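Local coordinates for protein putative enzyme related to aldose 1-epimerase (Salmonella typhimurium, PDB 2HTA) that probably interconverts the alpha and beta anomers of glucose 6-phosphate and related hexose 6-phosphates, as a mutarotase of the aldose 1-epimerase superfamily, at residues M131-L136 and L153-V158; L195-I200 and Y226-A231; G256-P261 and K276-V281. All blocks are in the same frame, centred on the assembly; numbering follows the deposited sequence.

Contact 1: residues M131-L136 and L153-V158; sequences MLTFEL and LARFKV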
loop_
_atom_site.group_PDB
_atom_site.type_symbol
_atom_site.label_atom_id
_atom_site.label_comp_id
_atom_site.label_asym_id
_atom_site.label_seq_id
_atom_site.Cartn_x
_atom_site.Cartn_y
_atom_site.Cartn_z
ATOM N N MET A 131 7.563 14.987 5.271
ATOM C CA MET A 131 6.158 14.642 5.614
ATOM C C MET A 131 5.280 15.180 4.535
ATOM O O MET A 131 5.518 16.309 4.093
ATOM C CB MET A 131 5.741 15.369 6.917
ATOM C CG MET A 131 6.532 15.000 8.189
ATOM S SD MET A 131 5.929 16.105 9.579
ATOM C CE MET A 131 4.142 15.749 9.594
ATOM N N LEU A 132 4.222 14.447 4.148
ATOM C CA LEU A 132 3.343 14.940 3.079
ATOM C C LEU A 132 1.900 14.600 3.443
ATOM O O LEU A 132 1.645 13.539 4.032
ATOM C CB LEU A 132 3.638 14.229 1.743
ATOM C CG LEU A 132 5.043 14.297 1.116
ATOM C CD1 LEU A 132 5.873 13.144 1.652
ATOM C CD2 LEU A 132 4.874 14.148 -0.412
ATOM N N THR A 133 0.983 15.501 3.081
ATOM C CA THR A 133 -0.452 15.254 3.299
ATOM C C THR A 133 -1.139 15.404 1.965
ATOM O O THR A 133 -1.034 16.448 1.338
ATOM C CB THR A 133 -1.034 16.262 4.209
ATOM O OG1 THR A 133 -0.369 16.184 5.483
ATOM C CG2 THR A 133 -2.496 15.950 4.430
ATOM N N PHE A 134 -1.866 14.366 1.565
ATOM C CA PHE A 134 -2.671 14.375 0.332
ATOM C C PHE A 134 -4.137 14.399 0.746
ATOM O O PHE A 134 -4.527 13.843 1.805
ATOM C CB PHE A 134 -2.382 13.103 -0.483
ATOM C CG PHE A 134 -0.997 13.024 -1.036
ATOM C CD1 PHE A 134 0.075 12.451 -0.276
ATOM C CD2 PHE A 134 -0.723 13.535 -2.294
ATOM C CE1 PHE A 134 1.385 12.366 -0.842
ATOM C CE2 PHE A 134 0.572 13.422 -2.847
ATOM C CZ PHE A 134 1.606 12.856 -2.136
ATOM N N GLU A 135 -4.986 14.995 -0.099
ATOM C CA GLU A 135 -6.417 15.068 0.255
ATOM C C GLU A 135 -7.276 14.638 -0.955
ATOM O O GLU A 135 -6.998 15.045 -2.086
ATOM C CB GLU A 135 -6.746 16.519 0.587
ATOM C CG GLU A 135 -8.207 16.715 0.991
ATOM C CD GLU A 135 -8.471 18.170 1.371
ATOM O OE1 GLU A 135 -8.600 19.013 0.477
ATOM O OE2 GLU A 135 -8.477 18.484 2.566
ATOM N N LEU A 136 -8.338 13.886 -0.687
ATOM C CA LEU A 136 -9.330 13.553 -1.705
ATOM C C LEU A 136 -10.675 13.998 -1.184
ATOM O O LEU A 136 -10.970 13.831 -0.004
ATOM C CB LEU A 136 -9.336 12.063 -2.006
ATOM C CG LEU A 136 -10.337 11.650 -3.125
ATOM C CD1 LEU A 136 -9.734 12.019 -4.502
ATOM C CD2 LEU A 136 -10.471 10.161 -3.035
ATOM N N LEU A 153 -7.863 12.058 3.965
ATOM C CA LEU A 153 -6.494 12.530 4.070
ATOM C C LEU A 153 -5.539 11.363 4.178
ATOM O O LEU A 153 -5.803 10.432 4.927
ATOM C CB LEU A 153 -6.294 13.436 5.311
ATOM C CG LEU A 153 -7.161 14.685 5.156
ATOM C CD1 LEU A 153 -7.626 15.285 6.419
ATOM C CD2 LEU A 153 -6.434 15.730 4.307
ATOM N N ALA A 154 -4.426 11.420 3.454
ATOM C CA ALA A 154 -3.373 10.388 3.555
ATOM C C ALA A 154 -2.118 11.177 3.961
ATOM O O ALA A 154 -1.686 12.078 3.226
ATOM C CB ALA A 154 -3.157 9.661 2.233
ATOM N N ARG A 155 -1.612 10.893 5.144
ATOM C CA ARG A 155 -0.409 11.576 5.673
ATOM C C ARG A 155 0.693 10.576 5.682
ATOM O O ARG A 155 0.488 9.452 6.170
ATOM C CB ARG A 155 -0.695 12.085 7.089
ATOM C CG ARG A 155 -1.863 13.086 7.161
ATOM C CD ARG A 155 -1.989 13.642 8.568
ATOM N NE ARG A 155 -2.800 14.848 8.597
ATOM C CZ ARG A 155 -4.106 14.857 8.845
ATOM N NH1 ARG A 155 -4.780 16.007 8.850
ATOM N NH2 ARG A 155 -4.726 13.722 9.128
ATOM N N PHE A 156 1.835 10.938 5.088
ATOM C CA PHE A 156 3.008 10.092 4.996
ATOM C C PHE A 156 4.181 10.719 5.710
ATOM O O PHE A 156 4.304 11.937 5.700
ATOM C CB PHE A 156 3.424 9.944 3.545
ATOM C CG PHE A 156 2.391 9.264 2.712
ATOM C CD1 PHE A 156 1.338 9.999 2.172
ATOM C CD2 PHE A 156 2.435 7.876 2.542
ATOM C CE1 PHE A 156 0.330 9.333 1.379
ATOM C CE2 PHE A 156 1.456 7.232 1.724
ATOM C CZ PHE A 156 0.423 7.968 1.185
ATOM N N LYS A 157 5.034 9.896 6.307
ATOM C CA LYS A 157 6.355 10.353 6.825
ATOM C C LYS A 157 7.389 9.454 6.186
ATOM O O LYS A 157 7.339 8.257 6.398
ATOM C CB LYS A 157 6.372 10.209 8.345
ATOM C CG LYS A 157 5.370 11.072 9.011
ATOM C CD LYS A 157 5.751 11.205 10.517
ATOM C CE LYS A 157 4.832 12.160 11.242
ATOM N NZ LYS A 157 5.187 12.147 12.692
ATOM N N VAL A 158 8.264 9.977 5.319
ATOM C CA VAL A 158 9.223 9.126 4.660
ATOM C C VAL A 158 10.618 9.530 5.081
ATOM O O VAL A 158 10.991 10.681 4.967
ATOM C CB VAL A 158 9.074 9.087 3.092
ATOM C CG1 VAL A 158 7.682 8.507 2.732
ATOM C CG2 VAL A 158 9.190 10.492 2.472
#
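F134 and F156 cross at about a right angle on the buried face of an antiparallel strand pair, their ring planes turned 87° against each other. CD1 of F134 comes to 3.5 Å from CE1 of F156. Both side chains start with CG anti to the carbonyl carbon, beside the backbone N. L132 stands beside them on this face, its CD1 packing 4.3 Å from CG2 of V158, and A154, being small, puts just a methyl next to CB of F134.

On the other face three pairs lie alongside each other, pointing the same way: T133 with R155, E135 with L153 and M131 with K157. T133 turns OG1 to the aliphatic CG of R155 and crosses L153 obliquely, its CG2 3.9 Å from CD2 of L153. That same CD2 lies along CB and CG of E135, whose chain is extended, while M131, bent at chi3 (57°), brings CE to CE of K157 at 4.0 Å. One face of the R155 guanidinium lies against CB of L153, and its NH2 forms a salt bridge with E167.

The backbone fixes this register with two reciprocal pairs of hydrogen bonds, L132 with F156 and F134 with A154. The F134 N to A154 O bond, 2.8 Å long, is nearly straight at 174°.

Strands 130-137 and 151-158 are neighbours in the large antiparallel sheet of the mutarotase beta-sandwich. Strand 119-125 flanks the first and strand 162-169 the second, and F55 from strand 51-56 of another sheet packs on both phenylalanine rings, edge-to-face with F156.

Contact 2: residues L195-I200 and Y226-A231; sequences LGDRFI and YLNPEA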
loop_
_atom_site.group_PDB
_atom_site.type_symbol
_atom_site.label_atom_id
_atom_site.label_comp_id
_atom_site.label_asym_id
_atom_site.label_seq_id
_atom_site.Cartn_x
_atom_site.Cartn_y
_atom_site.Cartn_z
ATOM N N LEU A 195 1.687 -13.058 12.996
ATOM C CA LEU A 195 0.325 -13.106 12.392
ATOM C C LEU A 195 -0.771 -13.729 13.261
ATOM O O LEU A 195 -1.942 -13.837 12.827
ATOM C CB LEU A 195 0.375 -13.789 11.023
ATOM C CG LEU A 195 1.152 -13.020 9.947
ATOM C CD1 LEU A 195 1.368 -13.909 8.705
ATOM C CD2 LEU A 195 0.547 -11.668 9.551
ATOM N N GLY A 196 -0.423 -14.095 14.485
ATOM C CA GLY A 196 -1.431 -14.575 15.416
ATOM C C GLY A 196 -1.908 -16.001 15.144
ATOM O O GLY A 196 -1.089 -16.901 14.878
ATOM N N ASP A 197 -3.220 -16.226 15.247
ATOM C CA ASP A 197 -3.728 -17.588 15.213
ATOM C C ASP A 197 -4.762 -17.812 14.108
ATOM O O ASP A 197 -4.445 -18.456 13.084
ATOM C CB ASP A 197 -4.159 -18.070 16.646
ATOM C CG ASP A 197 -5.184 -17.141 17.356
ATOM O OD1 ASP A 197 -5.778 -16.178 16.771
ATOM O OD2 ASP A 197 -5.427 -17.454 18.562
ATOM N N ARG A 198 -5.987 -17.320 14.309
ATOM C CA ARG A 198 -7.063 -17.617 13.303
ATOM C C ARG A 198 -6.909 -16.795 12.050
ATOM O O ARG A 198 -6.458 -15.628 12.100
ATOM C CB ARG A 198 -8.434 -17.403 13.920
ATOM C CG ARG A 198 -8.612 -18.356 15.128
ATOM C CD ARG A 198 -10.061 -18.380 15.725
ATOM N NE ARG A 198 -10.170 -19.633 16.509
ATOM C CZ ARG A 198 -10.694 -20.775 16.053
ATOM N NH1 ARG A 198 -11.237 -20.855 14.834
ATOM N NH2 ARG A 198 -10.709 -21.833 16.851
ATOM N N PHE A 199 -7.340 -17.367 10.919
ATOM C CA PHE A 199 -7.321 -16.687 9.637
ATOM C C PHE A 199 -8.422 -17.218 8.730
ATOM O O PHE A 199 -8.956 -18.315 8.966
ATOM C CB PHE A 199 -5.980 -16.829 8.890
ATOM C CG PHE A 199 -5.571 -18.247 8.624
ATOM C CD1 PHE A 199 -5.910 -18.861 7.409
ATOM C CD2 PHE A 199 -4.816 -18.952 9.542
ATOM C CE1 PHE A 199 -5.512 -20.180 7.129
ATOM C CE2 PHE A 199 -4.405 -20.287 9.260
ATOM C CZ PHE A 199 -4.774 -20.890 8.038
ATOM N N ILE A 200 -8.785 -16.411 7.765
ATOM C CA ILE A 200 -9.736 -16.836 6.704
ATOM C C ILE A 200 -8.891 -17.021 5.472
ATOM O O ILE A 200 -8.147 -16.120 5.091
ATOM C CB ILE A 200 -10.828 -15.769 6.464
ATOM C CG1 ILE A 200 -11.686 -15.661 7.725
ATOM C CG2 ILE A 200 -11.775 -16.181 5.284
ATOM C CD1 ILE A 200 -12.355 -14.246 7.881
ATOM N N TYR A 226 -5.889 -12.445 8.447
ATOM C CA TYR A 226 -5.639 -12.794 9.844
ATOM C C TYR A 226 -6.580 -12.013 10.774
ATOM O O TYR A 226 -6.717 -10.804 10.660
ATOM C CB TYR A 226 -4.122 -12.573 10.164
ATOM C CG TYR A 226 -3.313 -13.434 9.198
ATOM C CD1 TYR A 226 -2.907 -12.939 7.972
ATOM C CD2 TYR A 226 -3.073 -14.801 9.478
ATOM C CE1 TYR A 226 -2.207 -13.750 7.073
ATOM C CE2 TYR A 226 -2.406 -15.597 8.596
ATOM C CZ TYR A 226 -1.985 -15.066 7.382
ATOM O OH TYR A 226 -1.302 -15.854 6.491
ATOM N N LEU A 227 -7.224 -12.731 11.692
ATOM C CA LEU A 227 -8.273 -12.174 12.566
ATOM C C LEU A 227 -7.713 -11.688 13.898
ATOM O O LEU A 227 -8.359 -10.921 14.603
ATOM C CB LEU A 227 -9.316 -13.280 12.810
ATOM C CG LEU A 227 -9.991 -13.800 11.529
ATOM C CD1 LEU A 227 -11.021 -14.861 11.947
ATOM C CD2 LEU A 227 -10.638 -12.652 10.812
ATOM N N ASN A 228 -6.494 -12.124 14.249
ATOM C CA ASN A 228 -5.954 -11.831 15.557
ATOM C C ASN A 228 -4.413 -11.649 15.491
ATOM O O ASN A 228 -3.681 -12.188 16.320
ATOM C CB ASN A 228 -6.301 -12.954 16.514
ATOM C CG ASN A 228 -6.067 -12.598 17.969
ATOM O OD1 ASN A 228 -6.308 -11.460 18.426
ATOM N ND2 ASN A 228 -5.589 -13.589 18.724
ATOM N N PRO A 229 -3.941 -10.873 14.502
ATOM C CA PRO A 229 -2.513 -10.670 14.336
ATOM C C PRO A 229 -1.987 -9.735 15.424
ATOM O O PRO A 229 -2.754 -8.969 16.045
ATOM C CB PRO A 229 -2.428 -10.014 12.935
ATOM C CG PRO A 229 -3.710 -9.165 12.897
ATOM C CD PRO A 229 -4.723 -10.142 13.477
ATOM N N GLU A 230 -0.671 -9.816 15.674
ATOM C CA GLU A 230 -0.023 -8.915 16.577
ATOM C C GLU A 230 0.152 -7.564 15.893
ATOM O O GLU A 230 0.023 -7.485 14.694
ATOM C CB GLU A 230 1.321 -9.490 16.995
ATOM C CG GLU A 230 1.217 -10.759 17.877
ATOM C CD GLU A 230 2.479 -11.621 17.856
ATOM O OE1 GLU A 230 3.593 -11.153 17.559
ATOM O OE2 GLU A 230 2.347 -12.785 18.234
ATOM N N ALA A 231 0.500 -6.521 16.671
ATOM C CA ALA A 231 0.687 -5.178 16.140
ATOM C C ALA A 231 1.752 -5.170 15.057
ATOM O O ALA A 231 1.650 -4.433 14.069
ATOM C CB ALA A 231 1.108 -4.190 17.269
HETATM O O HOH W 1 -4.590 -14.148 13.472
HETATM O O HOH W 2 1.872 -14.369 16.177
#
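Backbone hydrogen bonding joins the two segments directly at one point, where N of L227 donates to O of R198 at 3.0 Å and almost straight, though from above the carbonyl plane. Next to it F199 and Y226 form an antiparallel non-hydrogen-bonded pair. Toward G196 the chains stay close, and a water bridges them: it donates to O of L195 and O of R198 and accepts from N of N228, with a weaker bond from N of D197. G196, with positive phi, passes so close to the other chain segment that its CA lies 3.4 Å from O of N228, a CA-H...O contact where a side chain would clash.

Among polar side chains, OD1 of D197 is gripped by two donors, its own neighbour R198 N at 2.7 Å and N228 ND2 at 3.2 Å. Both reach it from above the carboxylate plane. With CG between the backbone N and the carbonyl carbon (chi1 55°), the carboxylate lies where OD1 can meet N of R198. A second water links N of G196 to OE2 of E230.

Apolar packing centres on Y226. CD1 of L195 sits over one face of its ring in a CH-pi contact, 4.0 Å from the centroid, while CB of F199 meets CD2 of Y226 obliquely at 3.6 Å. I200 CD1 touches L227 CD2, the two side chains crossing nearly at right angles.

The hydroxyl of Y226 is held by Q216, and R198 forms a salt bridge with E208 of strand 207-210. Strand 198-201 lies between that strand and strand 222-226, whose other neighbour, strand 253-258, packs against L195 and P229.

Contact 3: residues G256-P261 and K276-V281; sequences GWNPGP and KTFVCV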
loop_
_atom_site.group_PDB
_atom_site.type_symbol
_atom_site.label_atom_id
_atom_site.label_comp_id
_atom_site.label_asym_id
_atom_site.label_seq_id
_atom_site.Cartn_x
_atom_site.Cartn_y
_atom_site.Cartn_z
ATOM N N GLY A 256 -2.185 -11.265 4.316
ATOM C CA GLY A 256 -0.966 -11.679 3.649
ATOM C C GLY A 256 -1.359 -12.230 2.278
ATOM O O GLY A 256 -2.252 -13.083 2.187
ATOM N N TRP A 257 -0.690 -11.762 1.211
ATOM C CA TRP A 257 -1.076 -12.217 -0.121
ATOM C C TRP A 257 0.167 -12.319 -0.994
ATOM O O TRP A 257 1.028 -11.430 -0.980
ATOM C CB TRP A 257 -2.037 -11.208 -0.743
ATOM C CG TRP A 257 -2.429 -11.525 -2.152
ATOM C CD1 TRP A 257 -3.135 -12.597 -2.569
ATOM C CD2 TRP A 257 -2.143 -10.739 -3.309
ATOM N NE1 TRP A 257 -3.304 -12.551 -3.947
ATOM C CE2 TRP A 257 -2.729 -11.388 -4.411
ATOM C CE3 TRP A 257 -1.453 -9.532 -3.521
ATOM C CZ2 TRP A 257 -2.630 -10.874 -5.720
ATOM C CZ3 TRP A 257 -1.356 -9.009 -4.833
ATOM C CH2 TRP A 257 -1.951 -9.683 -5.908
ATOM N N ASN A 258 0.236 -13.396 -1.760
ATOM C CA ASN A 258 1.098 -13.466 -2.957
ATOM C C ASN A 258 0.348 -14.280 -3.993
ATOM O O ASN A 258 -0.230 -15.289 -3.648
ATOM C CB ASN A 258 2.425 -14.131 -2.646
ATOM C CG ASN A 258 3.322 -14.227 -3.887
ATOM O OD1 ASN A 258 3.115 -15.111 -4.706
ATOM N ND2 ASN A 258 4.336 -13.331 -4.014
ATOM N N PRO A 259 0.319 -13.824 -5.247
ATOM C CA PRO A 259 -0.611 -14.434 -6.236
ATOM C C PRO A 259 -0.094 -15.768 -6.706
ATOM O O PRO A 259 -0.862 -16.554 -7.220
ATOM C CB PRO A 259 -0.594 -13.437 -7.395
ATOM C CG PRO A 259 0.712 -12.673 -7.295
ATOM C CD PRO A 259 1.042 -12.650 -5.803
ATOM N N GLY A 260 1.201 -16.042 -6.499
ATOM C CA GLY A 260 1.816 -17.231 -7.104
ATOM C C GLY A 260 1.932 -17.098 -8.638
ATOM O O GLY A 260 1.486 -16.116 -9.236
ATOM N N PRO A 261 2.469 -18.137 -9.301
ATOM C CA PRO A 261 2.860 -17.991 -10.703
ATOM C C PRO A 261 1.728 -17.914 -11.758
ATOM O O PRO A 261 1.799 -17.047 -12.641
ATOM C CB PRO A 261 3.808 -19.182 -10.920
ATOM C CG PRO A 261 3.365 -20.189 -9.976
ATOM C CD PRO A 261 2.805 -19.460 -8.761
ATOM N N LYS A 276 7.593 -13.539 -7.695
ATOM C CA LYS A 276 8.839 -13.946 -7.084
ATOM C C LYS A 276 9.444 -12.927 -6.100
ATOM O O LYS A 276 10.141 -13.327 -5.191
ATOM C CB LYS A 276 9.885 -14.255 -8.157
ATOM C CG LYS A 276 9.542 -15.593 -8.825
ATOM C CD LYS A 276 10.566 -15.997 -9.863
ATOM C CE LYS A 276 10.284 -17.434 -10.321
ATOM N NZ LYS A 276 11.392 -17.990 -11.184
ATOM N N THR A 277 9.226 -11.632 -6.338
ATOM C CA THR A 277 9.952 -10.620 -5.587
ATOM C C THR A 277 9.077 -9.673 -4.753
ATOM O O THR A 277 9.537 -8.592 -4.328
ATOM C CB THR A 277 10.905 -9.821 -6.487
ATOM O OG1 THR A 277 10.181 -9.322 -7.625
ATOM C CG2 THR A 277 12.045 -10.763 -6.961
ATOM N N PHE A 278 7.850 -10.109 -4.454
ATOM C CA PHE A 278 7.071 -9.386 -3.444
ATOM C C PHE A 278 6.221 -10.274 -2.570
ATOM O O PHE A 278 5.867 -11.417 -2.951
ATOM C CB PHE A 278 6.237 -8.259 -4.083
ATOM C CG PHE A 278 4.951 -8.736 -4.749
ATOM C CD1 PHE A 278 3.758 -8.877 -4.019
ATOM C CD2 PHE A 278 4.943 -9.039 -6.116
ATOM C CE1 PHE A 278 2.582 -9.320 -4.636
ATOM C CE2 PHE A 278 3.747 -9.464 -6.751
ATOM C CZ PHE A 278 2.587 -9.584 -6.010
ATOM N N VAL A 279 5.870 -9.739 -1.395
ATOM C CA VAL A 279 4.796 -10.299 -0.583
ATOM C C VAL A 279 3.981 -9.090 -0.129
ATOM O O VAL A 279 4.559 -8.033 0.180
ATOM C CB VAL A 279 5.316 -11.116 0.635
ATOM C CG1 VAL A 279 6.086 -10.239 1.663
ATOM C CG2 VAL A 279 4.227 -11.855 1.360
ATOM N N CYS A 280 2.657 -9.249 -0.123
ATOM C CA CYS A 280 1.802 -8.214 0.454
ATOM C C CYS A 280 1.485 -8.482 1.886
ATOM O O CYS A 280 1.005 -9.573 2.223
ATOM C CB CYS A 280 0.495 -8.032 -0.344
ATOM S SG CYS A 280 0.772 -7.288 -1.942
ATOM N N VAL A 281 1.730 -7.471 2.736
ATOM C CA VAL A 281 1.335 -7.533 4.147
ATOM C C VAL A 281 0.559 -6.232 4.391
ATOM O O VAL A 281 1.143 -5.116 4.459
ATOM C CB VAL A 281 2.569 -7.696 5.143
ATOM C CG1 VAL A 281 2.126 -7.572 6.649
ATOM C CG2 VAL A 281 3.401 -9.000 4.860
#
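An antiparallel strand pair beside the presumed catalytic site carries this contact, and it ends in an asparagine cap at the turn into helix 260-266. The side chain of W257 is about 4 Å from that of D223, inferred by similarity to bind substrate, and that of C280 about 4 Å from that of the probable catalytic residue E282. W257 and C280 form a hydrogen-bonded pair, each N donating to the other's O at 2.9 Å; the amide of W257 arrives on a lone pair of C280 O, whereas that of C280 comes nearly along the C=O axis.

Their side chains share one face of the sheet. SG of C280 approaches the indole in its plane, at the edge, 3.5 Å from CE3 of W257, a sulfur-aromatic contact. With CG anti to its backbone N (chi1 176°), the indole also extends to F278, where CZ3 of W257 meets CE1 of F278 at 4.0 Å and the planes stand 49° apart. The F278 ring, in the crowded chi1 position, reaches tip to tip toward P259, with CZ 3.4 Å from CD of the proline.

The amide of N258 bonds in two directions. ND2 donates to O of F278 at 2.7 Å, the acceptor lying in the amide plane although the bond is bent (133°), and it also bonds to O of Y275. OD1 accepts from N of G260 at 2.8 Å, the capping bond. These bonds at both ends of the amide fix its rotation and link the turn into helix 260-266 with strand 278-286.

Strand 253-258 is flanked on its other side by strand 222-226, and strand 278-286 by strand 172-183, from which Y181 packs on W257, F278 and C280 and H179 on C280. W75 also meets the F278 ring.

The contacts follow one another along the chain, each closing before the next opens. Contact 1 belongs to the large sheet containing strands 130-137 and 151-158, whereas contacts 2 and 3 reach a second antiparallel sheet, residues 227-231 of contact 2 being loop. The centres of contacts 1 and 3 lie about 26 Å apart on opposite sides of the chain's centre. Contacts 2 and 3, with centres about 18 Å apart, touch where Y226 CE1 packs 3.7 Å from G256 N, since strands 222-226 and 253-258 are neighbours. Contact 3 borders the presumed catalytic site, with W257 and C280 beside D223 and E282; the F156 side chain of contact 1 is about 11 Å from that of H179, the presumed catalytic histidine.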